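Local coordinates for protein type II restriction enzyme SfiI (PDB 2EZV) that cleaves double-stranded DNA as a tetramer at the interrupted palindrome GGCCNNNNNGGCC, giving fragments with terminal 5'-phosphates, at a contact of chain A with DNA and the interface of chains B and A. Coordinates in Å, arbitrary orientation; residue numbers count along the deposited sequence, not the author numbering. Chains: chain A/B, Type II restriction enzyme SfiI.

Contact 1: a contact of chain A with DNA. Residues chain A 208, 210-211, 213, 215. With nucleotides of chain C.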
loop_
_atom_site.group_PDB
_atom_site.type_symbol
_atom_site.label_atom_id
_atom_site.label_comp_id
_atom_site.label_asym_id
_atom_site.label_seq_id
_atom_site.Cartn_x
_atom_site.Cartn_y
_atom_site.Cartn_z
ATOM N N LYS A 208 36.799 -8.338 -9.843
ATOM C CA LYS A 208 36.930 -9.601 -9.122
ATOM C C LYS A 208 36.989 -10.774 -10.101
ATOM O O LYS A 208 37.115 -11.932 -9.699
ATOM C CB LYS A 208 35.750 -9.772 -8.156
ATOM C CG LYS A 208 35.759 -11.068 -7.356
ATOM C CD LYS A 208 34.522 -11.175 -6.481
ATOM C CE LYS A 208 34.759 -10.638 -5.084
ATOM N NZ LYS A 208 35.492 -11.627 -4.247
ATOM N N SER A 210 38.488 -13.146 -13.275
ATOM C CA SER A 210 39.773 -13.778 -13.546
ATOM C C SER A 210 40.070 -13.632 -15.033
ATOM O O SER A 210 39.514 -14.359 -15.855
ATOM C CB SER A 210 39.728 -15.261 -13.177
ATOM O OG SER A 210 40.950 -15.894 -13.509
ATOM N N PRO A 211 40.939 -12.675 -15.397
ATOM C CA PRO A 211 41.294 -12.451 -16.801
ATOM C C PRO A 211 42.034 -13.644 -17.400
ATOM O O PRO A 211 41.900 -13.935 -18.590
ATOM C CB PRO A 211 42.150 -11.191 -16.741
ATOM C CG PRO A 211 42.822 -11.318 -15.409
ATOM C CD PRO A 211 41.693 -11.767 -14.515
ATOM N N ARG A 213 41.512 -16.783 -16.762
ATOM C CA ARG A 213 40.474 -17.742 -17.129
ATOM C C ARG A 213 39.542 -17.154 -18.178
ATOM O O ARG A 213 38.543 -17.770 -18.552
ATOM C CB ARG A 213 39.659 -18.130 -15.896
ATOM C CG ARG A 213 40.325 -19.164 -15.016
ATOM C CD ARG A 213 39.756 -19.143 -13.613
ATOM N NE ARG A 213 39.621 -20.488 -13.069
ATOM C CZ ARG A 213 38.599 -21.295 -13.335
ATOM N NH1 ARG A 213 37.619 -20.883 -14.135
ATOM N NH2 ARG A 213 38.561 -22.512 -12.810
ATOM N N GLU A 215 37.473 -14.376 -18.040
ATOM C CA GLU A 215 36.149 -14.091 -17.490
ATOM C C GLU A 215 35.632 -12.725 -17.956
ATOM O O GLU A 215 36.413 -11.811 -18.221
ATOM C CB GLU A 215 36.183 -14.181 -15.958
ATOM C CG GLU A 215 36.195 -15.626 -15.454
ATOM C CD GLU A 215 36.401 -15.752 -13.955
ATOM O OE1 GLU A 215 36.333 -16.891 -13.438
ATOM O OE2 GLU A 215 36.632 -14.726 -13.289
ATOM P P DG C 6 45.513 -8.248 -11.509
ATOM O OP1 DG C 6 46.778 -8.123 -12.275
ATOM O OP2 DG C 6 44.294 -7.560 -12.008
ATOM O "O5'" DG C 6 45.216 -9.811 -11.347
ATOM C "C5'" DG C 6 44.921 -10.349 -10.060
ATOM C "C4'" DG C 6 44.391 -11.764 -10.144
ATOM O "O4'" DG C 6 43.617 -11.989 -8.941
ATOM C "C3'" DG C 6 43.408 -12.004 -11.297
ATOM O "O3'" DG C 6 43.227 -13.426 -11.428
ATOM C "C2'" DG C 6 42.097 -11.540 -10.695
ATOM C "C1'" DG C 6 42.244 -12.073 -9.284
ATOM N N9 DG C 6 41.439 -11.472 -8.228
ATOM C C8 DG C 6 40.726 -10.297 -8.266
ATOM N N7 DG C 6 40.042 -10.081 -7.174
ATOM C C5 DG C 6 40.335 -11.171 -6.363
ATOM C C6 DG C 6 39.886 -11.500 -5.058
ATOM O O6 DG C 6 39.108 -10.875 -4.326
ATOM N N1 DG C 6 40.441 -12.698 -4.614
ATOM C C2 DG C 6 41.311 -13.480 -5.333
ATOM N N2 DG C 6 41.736 -14.603 -4.738
ATOM N N3 DG C 6 41.732 -13.185 -6.545
ATOM C C4 DG C 6 41.209 -12.027 -6.996
ATOM P P DC C 7 43.913 -14.254 -12.618
ATOM O OP1 DC C 7 45.277 -13.710 -12.842
ATOM O OP2 DC C 7 42.973 -14.369 -13.765
ATOM O "O5'" DC C 7 44.051 -15.693 -11.949
ATOM C "C5'" DC C 7 44.708 -15.833 -10.686
ATOM C "C4'" DC C 7 44.317 -17.123 -10.000
ATOM O "O4'" DC C 7 43.367 -16.851 -8.937
ATOM C "C3'" DC C 7 43.607 -18.116 -10.919
ATOM O "O3'" DC C 7 43.898 -19.460 -10.510
ATOM C "C2'" DC C 7 42.142 -17.749 -10.748
ATOM C "C1'" DC C 7 42.079 -17.365 -9.274
ATOM N N1 DC C 7 41.060 -16.358 -8.919
ATOM C C2 DC C 7 40.338 -16.496 -7.710
ATOM O O2 DC C 7 40.576 -17.458 -6.959
ATOM N N3 DC C 7 39.395 -15.576 -7.397
ATOM C C4 DC C 7 39.161 -14.554 -8.226
ATOM N N4 DC C 7 38.222 -13.667 -7.880
ATOM C C5 DC C 7 39.878 -14.390 -9.449
ATOM C C6 DC C 7 40.809 -15.304 -9.751
ATOM P P DC C 8 43.076 -20.691 -11.142
ATOM O OP1 DC C 8 43.985 -21.859 -11.101
ATOM O OP2 DC C 8 42.442 -20.295 -12.428
ATOM O "O5'" DC C 8 41.931 -20.930 -10.068
ATOM C "C5'" DC C 8 42.251 -20.916 -8.683
ATOM C "C4'" DC C 8 41.090 -21.422 -7.864
ATOM O "O4'" DC C 8 40.114 -20.362 -7.682
ATOM C "C3'" DC C 8 40.337 -22.544 -8.579
ATOM O "O3'" DC C 8 39.795 -23.429 -7.596
ATOM C "C2'" DC C 8 39.283 -21.790 -9.372
ATOM C "C1'" DC C 8 38.932 -20.665 -8.411
ATOM N N1 DC C 8 38.384 -19.420 -8.987
ATOM C C2 DC C 8 37.534 -18.638 -8.194
ATOM O O2 DC C 8 37.314 -18.989 -7.026
ATOM N N3 DC C 8 36.974 -17.526 -8.716
ATOM C C4 DC C 8 37.238 -17.175 -9.975
ATOM N N4 DC C 8 36.651 -16.071 -10.450
ATOM C C5 DC C 8 38.115 -17.940 -10.802
ATOM C C6 DC C 8 38.665 -19.043 -10.271
#
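With CG anti to its carbonyl carbon (chi1 -77°) and the chain extended beyond, A:Glu215 carries its carboxylate to the Hoogsteen edge of DC8, whereas A:Ser210, its OG anti to the backbone N (chi1 177°), turns its hydroxyl to the phosphate of DC7. This is direct readout in the major groove of the recognition sequence. The exocyclic amine N4 of DC8 donates to the syn lone pair of A:Glu215 OE2 at 3.1 Å; OE1 receives a weaker, more bent bond. The backbone N-H of A:Ser210 meets OE2 from above the carboxylate plane and so helps position the acid. The neighbouring cytosine is read by main chain: DC7 N4 gives a hydrogen bond of 2.7 Å to the carbonyl O of A:Lys208. Along the strand, A:Ser210 OG donates to the phosphate oxygen OP2 of DC7 at 2.5 Å. A:Arg213, bent at chi3, lays CD against C5 of DC8 (3.5 Å) and forms a salt bridge through NE to OP2 of that nucleotide, with the phosphorus at the guanidinium edge. An alanine in place of A:Glu215 would probably leave DC8 N4 and the backbone N-H of A:Ser210 without their shared acceptor. The residues lie on the loop between strands 204-206 and 219-221.

Contact 2: the interface of chains B and A. Residues chain B 31, 34, 60; chain A 73-74, 82.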
loop_
_atom_site.group_PDB
_atom_site.type_symbol
_atom_site.label_atom_id
_atom_site.label_comp_id
_atom_site.label_asym_id
_atom_site.label_seq_id
_atom_site.Cartn_x
_atom_site.Cartn_y
_atom_site.Cartn_z
ATOM N N TYR B 31 -2.774 -9.003 -15.806
ATOM C CA TYR B 31 -1.438 -8.473 -16.057
ATOM C C TYR B 31 -0.825 -9.112 -17.313
ATOM O O TYR B 31 0.297 -8.775 -17.699
ATOM C CB TYR B 31 -0.526 -8.775 -14.862
ATOM C CG TYR B 31 0.822 -8.085 -14.918
ATOM C CD1 TYR B 31 0.919 -6.697 -14.791
ATOM C CD2 TYR B 31 2.003 -8.812 -15.106
ATOM C CE1 TYR B 31 2.160 -6.043 -14.849
ATOM C CE2 TYR B 31 3.249 -8.165 -15.169
ATOM C CZ TYR B 31 3.316 -6.778 -15.038
ATOM O OH TYR B 31 4.528 -6.117 -15.092
ATOM N N GLU B 34 0.665 -6.820 -20.227
ATOM C CA GLU B 34 1.951 -6.212 -19.924
ATOM C C GLU B 34 3.033 -7.272 -19.793
ATOM O O GLU B 34 4.185 -7.038 -20.163
ATOM C CB GLU B 34 1.873 -5.372 -18.638
ATOM C CG GLU B 34 3.229 -4.812 -18.192
ATOM C CD GLU B 34 3.132 -3.828 -17.028
ATOM O OE1 GLU B 34 4.119 -3.727 -16.262
ATOM O OE2 GLU B 34 2.082 -3.156 -16.886
ATOM N N TYR B 60 5.035 -8.204 -10.077
ATOM C CA TYR B 60 4.210 -7.061 -10.456
ATOM C C TYR B 60 2.748 -7.457 -10.582
ATOM O O TYR B 60 1.852 -6.704 -10.210
ATOM C CB TYR B 60 4.705 -6.479 -11.779
ATOM C CG TYR B 60 6.105 -5.910 -11.714
ATOM C CD1 TYR B 60 6.976 -6.024 -12.802
ATOM C CD2 TYR B 60 6.550 -5.226 -10.588
ATOM C CE1 TYR B 60 8.246 -5.470 -12.764
ATOM C CE2 TYR B 60 7.820 -4.661 -10.546
ATOM C CZ TYR B 60 8.661 -4.785 -11.632
ATOM O OH TYR B 60 9.914 -4.207 -11.597
ATOM N N ARG A 73 6.807 -0.189 -15.009
ATOM C CA ARG A 73 7.635 -1.248 -14.445
ATOM C C ARG A 73 8.500 -1.870 -15.531
ATOM O O ARG A 73 8.165 -1.805 -16.713
ATOM C CB ARG A 73 6.752 -2.343 -13.848
ATOM C CG ARG A 73 5.718 -1.851 -12.861
ATOM C CD ARG A 73 4.559 -2.824 -12.765
ATOM N NE ARG A 73 3.282 -2.187 -13.071
ATOM C CZ ARG A 73 3.024 -1.551 -14.207
ATOM N NH1 ARG A 73 3.961 -1.470 -15.137
ATOM N NH2 ARG A 73 1.836 -1.005 -14.426
ATOM N N PHE A 74 9.613 -2.471 -15.121
ATOM C CA PHE A 74 10.503 -3.151 -16.058
ATOM C C PHE A 74 11.198 -4.311 -15.342
ATOM O O PHE A 74 11.349 -4.296 -14.118
ATOM C CB PHE A 74 11.537 -2.167 -16.630
ATOM C CG PHE A 74 12.467 -1.590 -15.599
ATOM C CD1 PHE A 74 13.604 -2.287 -15.201
ATOM C CD2 PHE A 74 12.198 -0.359 -15.012
ATOM C CE1 PHE A 74 14.457 -1.770 -14.235
ATOM C CE2 PHE A 74 13.044 0.165 -14.046
ATOM C CZ PHE A 74 14.180 -0.544 -13.654
ATOM N N ARG A 82 12.101 0.701 -8.656
ATOM C CA ARG A 82 10.790 1.324 -8.652
ATOM C C ARG A 82 10.865 2.648 -9.392
ATOM O O ARG A 82 11.776 3.438 -9.157
ATOM C CB ARG A 82 10.305 1.587 -7.213
ATOM C CG ARG A 82 9.940 0.348 -6.384
ATOM C CD ARG A 82 8.782 -0.465 -6.989
ATOM N NE ARG A 82 8.437 -1.602 -6.129
ATOM C CZ ARG A 82 7.503 -2.513 -6.400
ATOM N NH1 ARG A 82 6.790 -2.445 -7.525
ATOM N NH2 ARG A 82 7.282 -3.500 -5.538
#
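Helices 10-41 and 49-62 of chain B meet the loop of chain A that precedes strand 80-86, with A:Arg82 reaching in from that strand. The side chain of A:Arg73 lies between B:Tyr60 of one helix and B:Glu34 of the other. Its aliphatic stem lies against B:Tyr60: A:Arg73 CB sits over one face of the ring, 3.8 Å from the centroid and displaced toward the rim, while A:Arg73 CD touches CG of the same ring at 3.6 Å. The bend at chi3 (-123°) then swings the guanidinium away from this ring toward B:Glu34, where A:Arg73 NH1 forms a salt bridge with B:Glu34 OE1 at 2.5 Å. The carboxylate and guanidinium planes are turned 60° apart and the N-H groups of NH1 do not point at the carboxylate, so the pairing probably rests on charge more than on hydrogen bonds. On the chain B side, B:Tyr31 OH donates to B:Glu34 OE1 at 2.7 Å from above the carboxylate plane, and the CB of B:Glu34 packs on a face of the B:Tyr31 ring; the phenol thus helps to position the acid. At its far end B:Tyr60 sends its hydroxyl OH to the main-chain O of A:Phe74, a hydrogen bond of 2.9 Å with the acceptor at the ring's edge. A:Arg82 comes alongside, its NH1 3.9 Å from CE2 of B:Tyr60. The patch thus seats a connecting loop of one subunit against two N-terminal helices of its neighbour.

Contact 3: the interface of chains B and A. Residues chain B 74-76, 81; chain A 52-53, 56, 60.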
loop_
_atom_site.group_PDB
_atom_site.type_symbol
_atom_site.label_atom_id
_atom_site.label_comp_id
_atom_site.label_asym_id
_atom_site.label_seq_id
_atom_site.Cartn_x
_atom_site.Cartn_y
_atom_site.Cartn_z
ATOM N N PHE B 74 9.005 -13.261 5.686
ATOM C CA PHE B 74 9.576 -14.573 5.428
ATOM C C PHE B 74 10.744 -14.357 4.461
ATOM O O PHE B 74 10.546 -13.847 3.364
ATOM C CB PHE B 74 8.493 -15.446 4.772
ATOM C CG PHE B 74 8.900 -16.867 4.537
ATOM C CD1 PHE B 74 8.956 -17.772 5.591
ATOM C CD2 PHE B 74 9.223 -17.302 3.259
ATOM C CE1 PHE B 74 9.330 -19.104 5.379
ATOM C CE2 PHE B 74 9.601 -18.627 3.027
ATOM C CZ PHE B 74 9.654 -19.535 4.094
ATOM N N ALA B 75 11.955 -14.721 4.866
ATOM C CA ALA B 75 13.121 -14.566 3.989
ATOM C C ALA B 75 13.625 -15.946 3.577
ATOM O O ALA B 75 13.615 -16.879 4.382
ATOM C CB ALA B 75 14.223 -13.801 4.701
ATOM N N GLY B 76 14.060 -16.083 2.326
ATOM C CA GLY B 76 14.546 -17.377 1.875
ATOM C C GLY B 76 14.534 -17.614 0.376
ATOM O O GLY B 76 14.320 -16.687 -0.412
ATOM N N LYS B 81 6.857 -14.037 -1.531
ATOM C CA LYS B 81 6.299 -14.471 -0.257
ATOM C C LYS B 81 5.701 -13.344 0.556
ATOM O O LYS B 81 6.286 -12.277 0.688
ATOM C CB LYS B 81 7.360 -15.180 0.604
ATOM C CG LYS B 81 8.784 -15.215 0.043
ATOM C CD LYS B 81 9.404 -13.839 -0.062
ATOM C CE LYS B 81 10.775 -13.883 -0.746
ATOM N NZ LYS B 81 11.785 -14.612 0.069
ATOM N N VAL A 52 20.537 -14.257 -1.038
ATOM C CA VAL A 52 19.087 -14.130 -1.048
ATOM C C VAL A 52 18.564 -13.454 0.213
ATOM O O VAL A 52 17.525 -12.787 0.184
ATOM C CB VAL A 52 18.418 -15.516 -1.218
ATOM C CG1 VAL A 52 16.912 -15.374 -1.208
ATOM C CG2 VAL A 52 18.875 -16.151 -2.533
ATOM N N LEU A 53 19.277 -13.622 1.319
ATOM C CA LEU A 53 18.867 -12.978 2.554
ATOM C C LEU A 53 19.131 -11.477 2.424
ATOM O O LEU A 53 18.312 -10.657 2.827
ATOM C CB LEU A 53 19.636 -13.553 3.744
ATOM C CG LEU A 53 19.338 -15.029 4.019
ATOM C CD1 LEU A 53 20.171 -15.528 5.197
ATOM C CD2 LEU A 53 17.850 -15.193 4.304
ATOM N N ASP A 56 16.328 -9.944 0.193
ATOM C CA ASP A 56 15.052 -9.881 0.884
ATOM C C ASP A 56 15.032 -8.825 1.988
ATOM O O ASP A 56 14.066 -8.073 2.095
ATOM C CB ASP A 56 14.688 -11.259 1.453
ATOM C CG ASP A 56 14.266 -12.245 0.370
ATOM O OD1 ASP A 56 14.124 -11.821 -0.803
ATOM O OD2 ASP A 56 14.067 -13.440 0.689
ATOM N N TYR A 60 12.419 -5.669 2.069
ATOM C CA TYR A 60 11.480 -5.447 3.168
ATOM C C TYR A 60 11.748 -4.127 3.863
ATOM O O TYR A 60 10.823 -3.442 4.297
ATOM C CB TYR A 60 11.557 -6.584 4.188
ATOM C CG TYR A 60 11.070 -7.915 3.662
ATOM C CD1 TYR A 60 11.632 -9.111 4.114
ATOM C CD2 TYR A 60 10.037 -7.986 2.729
ATOM C CE1 TYR A 60 11.177 -10.343 3.651
ATOM C CE2 TYR A 60 9.572 -9.211 2.262
ATOM C CZ TYR A 60 10.147 -10.385 2.728
ATOM O OH TYR A 60 9.691 -11.603 2.273
HETATM O O HOH W 1 7.622 -12.188 3.795
#
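In this part of the two-fold interface of SfiI, a type IIF restriction endonuclease that acts as a tetramer, helix 49-62 of chain A faces the loop at B:Phe74 to B:Gly76 and strand 80-86 of chain B. Charge pairing centres on A:Asp56, whose OD2 forms a salt bridge with the ammonium NZ of B:Lys81 at 2.6 Å. The lysine crosses the aspartate at about a right angle and comes from above the carboxylate plane. Its bends at chi2 and chi4 (65° and -66°) help bring NZ there. Among the hydrogen bonds, A:Asp56 OD2 also accepts the backbone N-H of B:Gly76 at 3.1 Å, nearly straight at the hydrogen (170°), so one oxygen ties loop and strand together. One turn along the helix, the phenol OH of A:Tyr60 donates to the main-chain O of B:Phe74 at 2.6 Å, the carbonyl oxygen lying at the edge of the tyrosine ring. Water mediates a further link: water 1 lies 2.6 Å from both A:Tyr60 OH and the backbone N of B:Phe74. Apolar contact here includes the methyl CB of B:Ala75 against CD2 of A:Leu53 at 3.9 Å.

Contacts 2 and 3 belong to one two-fold interface, their C-alpha centres about 20 Å apart. They draw on the same elements with the chains exchanged: helix 49-62 of one subunit against the loop before strand 80-86, and the strand itself, of the other. The tyrosine-to-carbonyl bond recurs as a twin, B:Tyr60 to A:Phe74 in contact 2 and A:Tyr60 to B:Phe74 in contact 3; contact 2 adds helix 10-41. The C-alpha centre of contact 1 lies about 35 Å from that of contact 2 and 31 Å from that of contact 3. DNA reading and this subunit pairing thus use separate surfaces, and the pairing probably helps to hold the DNA-binding surfaces in fixed relation.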